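Local coordinates for protein putative archaeal ammonia monooxygenase subunit B (Candidatus Nitrosocaldus yellowstonii, PDB 4O65) that forms the copper-binding cupredoxin domain of a putative archaeal ammonia monooxygenase subunit B, which probably takes part in ammonia oxidation, at residues A28-R33 and K44-M49. Sequence-based numbering, arbitrary orientation.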
loop_
_atom_site.group_PDB
_atom_site.type_symbol
_atom_site.label_atom_id
_atom_site.label_comp_id
_atom_site.label_asym_id
_atom_site.label_seq_id
_atom_site.Cartn_x
_atom_site.Cartn_y
_atom_site.Cartn_z
ATOM N N ALA A 28 12.612 8.929 -1.397
ATOM C CA ALA A 28 13.905 9.616 -1.567
ATOM C C ALA A 28 13.781 11.150 -1.645
ATOM O O ALA A 28 14.632 11.888 -1.062
ATOM C CB ALA A 28 14.678 9.039 -2.773
ATOM N N GLU A 29 12.779 11.636 -2.404
ATOM C CA GLU A 29 12.608 13.104 -2.539
ATOM C C GLU A 29 12.284 13.704 -1.148
ATOM O O GLU A 29 12.810 14.770 -0.791
ATOM C CB GLU A 29 11.483 13.464 -3.508
ATOM C CG GLU A 29 11.415 14.958 -3.862
ATOM C CD GLU A 29 12.646 15.465 -4.611
ATOM O OE1 GLU A 29 12.900 16.663 -4.479
ATOM O OE2 GLU A 29 13.356 14.697 -5.321
ATOM N N PHE A 30 11.476 12.986 -0.380
ATOM C CA PHE A 30 11.157 13.438 0.983
ATOM C C PHE A 30 12.396 13.430 1.890
ATOM O O PHE A 30 12.645 14.414 2.605
ATOM C CB PHE A 30 10.060 12.591 1.637
ATOM C CG PHE A 30 9.817 12.993 3.063
ATOM C CD1 PHE A 30 9.146 14.191 3.366
ATOM C CD2 PHE A 30 10.282 12.171 4.114
ATOM C CE1 PHE A 30 8.917 14.570 4.698
ATOM C CE2 PHE A 30 10.048 12.555 5.452
ATOM C CZ PHE A 30 9.352 13.744 5.727
ATOM N N ALA A 31 13.195 12.376 1.796
ATOM C CA ALA A 31 14.468 12.305 2.570
ATOM C C ALA A 31 15.403 13.445 2.204
ATOM O O ALA A 31 16.021 14.092 3.079
ATOM C CB ALA A 31 15.151 10.970 2.339
ATOM N N LYS A 32 15.539 13.683 0.907
ATOM C CA LYS A 32 16.420 14.763 0.424
ATOM C C LYS A 32 15.963 16.113 1.015
ATOM O O LYS A 32 16.799 16.926 1.468
ATOM C CB LYS A 32 16.411 14.776 -1.130
ATOM C CG LYS A 32 17.110 15.977 -1.771
ATOM C CD LYS A 32 17.144 15.843 -3.288
ATOM C CE LYS A 32 18.097 16.894 -3.865
ATOM N NZ LYS A 32 17.943 16.968 -5.351
ATOM N N ARG A 33 14.669 16.387 0.954
ATOM C CA ARG A 33 14.109 17.713 1.337
ATOM C C ARG A 33 14.256 17.890 2.852
ATOM O O ARG A 33 14.534 18.983 3.361
ATOM C CB ARG A 33 12.603 17.815 0.941
ATOM C CG ARG A 33 12.475 17.963 -0.588
ATOM C CD ARG A 33 11.041 18.167 -1.084
ATOM N NE ARG A 33 11.007 18.129 -2.552
ATOM C CZ ARG A 33 9.934 18.367 -3.323
ATOM N NH1 ARG A 33 8.776 18.707 -2.793
ATOM N NH2 ARG A 33 10.036 18.269 -4.652
ATOM N N LYS A 44 16.013 4.945 6.273
ATOM C CA LYS A 44 15.590 4.359 7.569
ATOM C C LYS A 44 15.100 5.355 8.620
ATOM O O LYS A 44 14.201 5.048 9.386
ATOM C CB LYS A 44 16.708 3.474 8.160
ATOM C CG LYS A 44 17.024 2.296 7.249
ATOM C CD LYS A 44 18.125 1.450 7.848
ATOM C CE LYS A 44 18.061 0.031 7.275
ATOM N NZ LYS A 44 19.344 -0.711 7.520
ATOM N N GLN A 45 15.625 6.578 8.611
ATOM C CA GLN A 45 15.118 7.615 9.487
ATOM C C GLN A 45 13.690 8.010 9.031
ATOM O O GLN A 45 12.859 8.357 9.874
ATOM C CB GLN A 45 15.983 8.854 9.445
ATOM C CG GLN A 45 17.400 8.582 9.955
ATOM C CD GLN A 45 18.234 9.840 9.899
ATOM O OE1 GLN A 45 18.926 10.085 8.927
ATOM N NE2 GLN A 45 18.098 10.675 10.913
ATOM N N VAL A 46 13.470 8.016 7.729
ATOM C CA VAL A 46 12.101 8.343 7.227
ATOM C C VAL A 46 11.177 7.184 7.683
ATOM O O VAL A 46 10.032 7.391 8.220
ATOM C CB VAL A 46 12.072 8.461 5.691
ATOM C CG1 VAL A 46 10.613 8.569 5.201
ATOM C CG2 VAL A 46 12.880 9.689 5.241
ATOM N N ASP A 47 11.650 5.959 7.488
ATOM C CA ASP A 47 10.818 4.782 7.898
ATOM C C ASP A 47 10.415 4.840 9.358
ATOM O O ASP A 47 9.271 4.418 9.724
ATOM C CB ASP A 47 11.548 3.428 7.691
ATOM C CG ASP A 47 11.811 3.101 6.260
ATOM O OD1 ASP A 47 11.163 3.630 5.351
ATOM O OD2 ASP A 47 12.722 2.277 6.039
ATOM N N ALA A 48 11.302 5.351 10.200
ATOM C CA ALA A 48 11.050 5.499 11.621
ATOM C C ALA A 48 9.852 6.413 11.941
ATOM O O ALA A 48 9.235 6.303 13.016
ATOM C CB ALA A 48 12.337 5.960 12.350
ATOM N N MET A 49 9.482 7.295 11.007
ATOM C CA MET A 49 8.309 8.145 11.207
ATOM C C MET A 49 7.002 7.342 11.135
ATOM O O MET A 49 5.942 7.833 11.586
ATOM C CB MET A 49 8.295 9.280 10.180
ATOM C CG MET A 49 9.551 10.145 10.338
ATOM S SD MET A 49 9.507 11.378 9.039
ATOM C CE MET A 49 11.071 12.272 9.252
#
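The two consecutive short helices of this cupredoxin domain, 27-35 and 40-47, pack against each other through a small apolar interface in which Phe30 meets Val46 and Met49, and Ala31 meets Val46. Across 28-33 and 44-49 the nearest backbone approach is Ala31 CA to Val46 CA, 6.6 Å. The two methyls of Val46 straddle the near corner of the Phe30 ring: CG1 and CG2 of Val46 each stand 3.8 Å from Phe30 CD2. CG2 has a second neighbour as well, Ala31 CB at 3.9 Å, and so touches both the ring and the alanine methyl.

Met49, three residues after Val46, meets the next part of the same rim in a Met-aromatic contact. With CG beside its backbone N (chi1 -61°) and the chain extended from there to CE, the thioether reaches straight across to the ring. Met49 SD comes within 3.8 Å of Phe30 CE2 and lies 5.0 Å from the ring centroid, 79° off the ring normal, which puts the sulfur at the edge and not over a face. The terminal methyl follows it, with Met49 CE 3.9 Å from Phe30 CE2. An anti chi1 (176°) carries the Phe30 ring out toward 44-49.

Phe35 of the first helix also touches both Val46 and Met49, while Ile25 of strand 23-25 and Gln57 pack against Phe30. A salt bridge from Asp47 OD1 to Lys27 NZ adds a polar tie between the helices. This buried packing is centred about 17 Å from the centre of the chain, away from the copper site of His126 and His128. No hydrogen bond joins 28-33 to 44-49, so these segments meet through dispersion contacts, to which the sulfur facing the ring's C-H edge probably adds a modest electrostatic attraction.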